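Local structure of putative Phosphate (Eubacterium rectale, 3DAO) at residues E95-D103 with A207-Y218. The protein is probably a phosphatase of the haloacid dehalogenase-like hydrolase family, inferred to cleave phosphate esters, its natural substrate being unknown. Residues are numbered along the deposited sequence; the frame is centred on the assembly and turned at random. Where two conformers were deposited one is given.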
# COMPACT_ATOMS: atom_id res chain seq x y z
N GLU A 95 -8.73 10.23 11.95
CA GLU A 95 -7.55 11.09 11.77
C GLU A 95 -6.32 10.36 11.31
O GLU A 95 -6.13 9.17 11.57
CB GLU A 95 -7.21 11.82 13.08
CG GLU A 95 -6.52 10.96 14.11
CD GLU A 95 -6.53 11.60 15.51
OE1 GLU A 95 -7.39 12.48 15.74
OE2 GLU A 95 -5.69 11.22 16.38
N ILE A 96 -5.47 11.14 10.65
CA ILE A 96 -4.20 10.66 10.14
C ILE A 96 -3.25 10.72 11.29
O ILE A 96 -3.17 11.74 11.98
CB ILE A 96 -3.73 11.50 8.91
CG1 ILE A 96 -4.71 11.28 7.76
CG2 ILE A 96 -2.30 11.16 8.52
CD1 ILE A 96 -4.42 12.06 6.51
N LEU A 97 -2.56 9.61 11.55
CA LEU A 97 -1.61 9.54 12.63
C LEU A 97 -0.24 9.91 12.17
O LEU A 97 0.52 10.56 12.88
CB LEU A 97 -1.55 8.15 13.24
CG LEU A 97 -2.89 7.73 13.87
CD1 LEU A 97 -2.68 6.34 14.37
CD2 LEU A 97 -3.38 8.70 14.96
N LYS A 98 0.09 9.45 10.98
CA LYS A 98 1.42 9.62 10.42
C LYS A 98 1.41 9.50 8.92
O LYS A 98 0.79 8.59 8.37
CB LYS A 98 2.28 8.49 10.98
CG LYS A 98 3.68 8.35 10.43
CD LYS A 98 4.60 9.35 10.98
CE LYS A 98 6.03 8.97 10.67
NZ LYS A 98 6.95 10.07 11.01
N THR A 99 2.08 10.43 8.25
CA THR A 99 2.29 10.34 6.80
C THR A 99 3.79 10.35 6.52
O THR A 99 4.59 10.82 7.33
CB THR A 99 1.61 11.45 6.02
OG1 THR A 99 2.26 12.68 6.28
CG2 THR A 99 0.16 11.60 6.44
N TYR A 100 4.18 9.77 5.41
CA TYR A 100 5.57 9.72 5.01
C TYR A 100 5.68 10.45 3.67
O TYR A 100 5.79 9.85 2.62
CB TYR A 100 6.07 8.30 4.90
CG TYR A 100 6.03 7.51 6.18
CD1 TYR A 100 4.86 6.90 6.63
CD2 TYR A 100 7.16 7.38 6.96
CE1 TYR A 100 4.85 6.15 7.80
CE2 TYR A 100 7.15 6.65 8.15
CZ TYR A 100 5.99 6.05 8.57
OH TYR A 100 6.00 5.34 9.74
N PRO A 101 5.58 11.78 3.72
CA PRO A 101 5.59 12.47 2.43
C PRO A 101 6.97 12.74 1.90
O PRO A 101 7.96 12.62 2.62
CB PRO A 101 4.91 13.78 2.75
CG PRO A 101 5.32 14.07 4.18
CD PRO A 101 5.41 12.71 4.85
N MSE A 102 7.02 13.06 0.61
CA MSE A 102 8.27 13.37 -0.06
C MSE A 102 8.60 14.86 0.01
O MSE A 102 7.72 15.74 -0.19
CB MSE A 102 8.18 12.90 -1.53
CG MSE A 102 7.66 11.47 -1.63
SE MSE A 102 7.36 10.96 -3.48
CE MSE A 102 9.22 10.58 -3.91
N ASP A 103 9.85 15.13 0.32
CA ASP A 103 10.33 16.51 0.32
C ASP A 103 10.20 17.11 -1.07
O ASP A 103 10.46 16.46 -2.08
CB ASP A 103 11.79 16.63 0.74
CG ASP A 103 12.24 18.08 0.76
OD1 ASP A 103 11.72 18.85 1.58
OD2 ASP A 103 13.10 18.46 -0.07
N ALA A 207 8.90 8.18 -0.51
CA ALA A 207 9.96 8.70 0.35
C ALA A 207 10.92 7.61 0.76
O ALA A 207 10.54 6.45 0.95
CB ALA A 207 9.36 9.38 1.59
N LYS A 208 12.18 7.99 0.90
CA LYS A 208 13.18 7.03 1.36
C LYS A 208 12.74 6.40 2.68
O LYS A 208 12.28 7.07 3.57
CB LYS A 208 14.55 7.72 1.53
CG LYS A 208 15.67 6.79 1.82
CD LYS A 208 16.98 7.57 1.96
CE LYS A 208 18.18 6.65 2.05
NZ LYS A 208 19.46 7.44 2.02
N GLY A 209 12.84 5.10 2.74
CA GLY A 209 12.53 4.35 3.96
C GLY A 209 11.11 3.89 4.12
O GLY A 209 10.75 3.22 5.09
N VAL A 210 10.29 4.23 3.15
CA VAL A 210 8.88 3.84 3.20
C VAL A 210 8.72 2.34 2.98
O VAL A 210 9.37 1.74 2.13
CB VAL A 210 8.02 4.59 2.16
CG1 VAL A 210 6.68 3.83 1.85
CG2 VAL A 210 7.77 6.00 2.61
N SER A 211 7.86 1.75 3.80
CA SER A 211 7.47 0.37 3.59
C SER A 211 6.29 0.00 4.48
O SER A 211 5.96 0.70 5.42
CB SER A 211 8.59 -0.59 3.93
OG SER A 211 8.86 -0.65 5.35
N LYS A 212 5.71 -1.15 4.19
CA LYS A 212 4.63 -1.67 5.04
C LYS A 212 5.16 -1.90 6.46
O LYS A 212 4.51 -1.55 7.45
CB LYS A 212 4.03 -2.97 4.46
CG LYS A 212 3.12 -2.79 3.29
CD LYS A 212 2.68 -4.18 2.78
CE LYS A 212 1.56 -4.07 1.80
NZ LYS A 212 1.35 -5.39 1.14
N TRP A 213 6.37 -2.42 6.57
CA TRP A 213 6.92 -2.71 7.92
C TRP A 213 7.25 -1.44 8.69
O TRP A 213 7.03 -1.35 9.89
CB TRP A 213 8.15 -3.64 7.89
CG TRP A 213 8.61 -3.91 9.28
CD1 TRP A 213 9.73 -3.42 9.87
CD2 TRP A 213 7.89 -4.63 10.30
NE1 TRP A 213 9.79 -3.84 11.19
CE2 TRP A 213 8.69 -4.60 11.47
CE3 TRP A 213 6.70 -5.34 10.32
CZ2 TRP A 213 8.30 -5.21 12.65
CZ3 TRP A 213 6.32 -5.97 11.52
CH2 TRP A 213 7.11 -5.90 12.64
N THR A 214 7.75 -0.44 7.99
CA THR A 214 8.01 0.86 8.64
C THR A 214 6.75 1.42 9.29
O THR A 214 6.72 1.82 10.48
CB THR A 214 8.60 1.90 7.65
OG1 THR A 214 9.86 1.42 7.18
CG2 THR A 214 8.83 3.26 8.33
N ALA A 215 5.70 1.42 8.49
CA ALA A 215 4.42 1.96 8.92
C ALA A 215 3.84 1.09 10.03
O ALA A 215 3.28 1.61 10.99
CB ALA A 215 3.40 2.05 7.76
N LEU A 216 3.94 -0.21 9.88
CA LEU A 216 3.40 -1.12 10.89
C LEU A 216 4.16 -0.98 12.19
O LEU A 216 3.60 -0.99 13.27
CB LEU A 216 3.35 -2.57 10.40
CG LEU A 216 2.58 -3.56 11.25
CD1 LEU A 216 1.17 -3.07 11.43
CD2 LEU A 216 2.63 -4.98 10.64
N SER A 217 5.47 -0.79 12.08
CA SER A 217 6.32 -0.61 13.25
C SER A 217 5.94 0.63 14.04
O SER A 217 6.02 0.66 15.27
CB SER A 217 7.79 -0.52 12.84
OG SER A 217 8.21 -1.74 12.28
N TYR A 218 5.51 1.65 13.30
CA TYR A 218 5.04 2.89 13.88
C TYR A 218 3.87 2.63 14.84
O TYR A 218 3.84 3.14 15.99
CB TYR A 218 4.65 3.92 12.81
CG TYR A 218 3.86 5.04 13.36
CD1 TYR A 218 4.49 6.16 13.91
CD2 TYR A 218 2.48 4.98 13.44
CE1 TYR A 218 3.75 7.18 14.46
CE2 TYR A 218 1.74 5.98 13.99
CZ TYR A 218 2.38 7.07 14.51
OH TYR A 218 1.62 8.06 15.06
O HOH W 1 6.32 8.82 0.15
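Tyr218 and Tyr100 carry this contact, each reaching from its own segment into the other. The Tyr218 ring is thrown toward strand 96-99 because CG stands opposite the backbone N (chi1 166°), and Lys98 lies over one of its faces: Lys98 CB is 3.9 Å from the ring centroid, 15° off the normal, a CH-pi contact. The lysine chain then bends at chi2 (77°), leading its end away from the helix and bringing CD over a face of the Tyr100 ring. Leu97 CB approaches the far end of the Tyr218 ring, 4.0 Å from Tyr218 CE2. An alanine in place of Tyr218 would probably leave Lys98 CB without its aromatic platform and open a gap beside Leu97. Tyr100 crosses Tyr218 steeply and lies along the first turn of the helix, its OH 3.6 Å from Tyr218 CB. Along its length it meets Thr214 CG2, Ala215 CB and, at its root, Val210 CG2, which is 3.7 Å from Tyr100 CB. Thr214 turns that methyl to the ring while its OG1 donates to Gly209 O at 2.9 Å, almost in line with the carbonyl bond. Farther on, a water bridges Tyr100 O and Ala207 N. Ser211 N-caps the helix, and Lys212 salt-bridges Asp27 and Asp239, placing this helix end at the probable active site, consistent with the family's conserved lysine. Strand 96-99, with a classic beta bulge opposite Val90, edges the eight-stranded core sheet under helix 212-222; residues 100-103 and 207-211, the latter leading out of strand 202-207, are the two connections to an inserted domain, consistent with a C2-type cap.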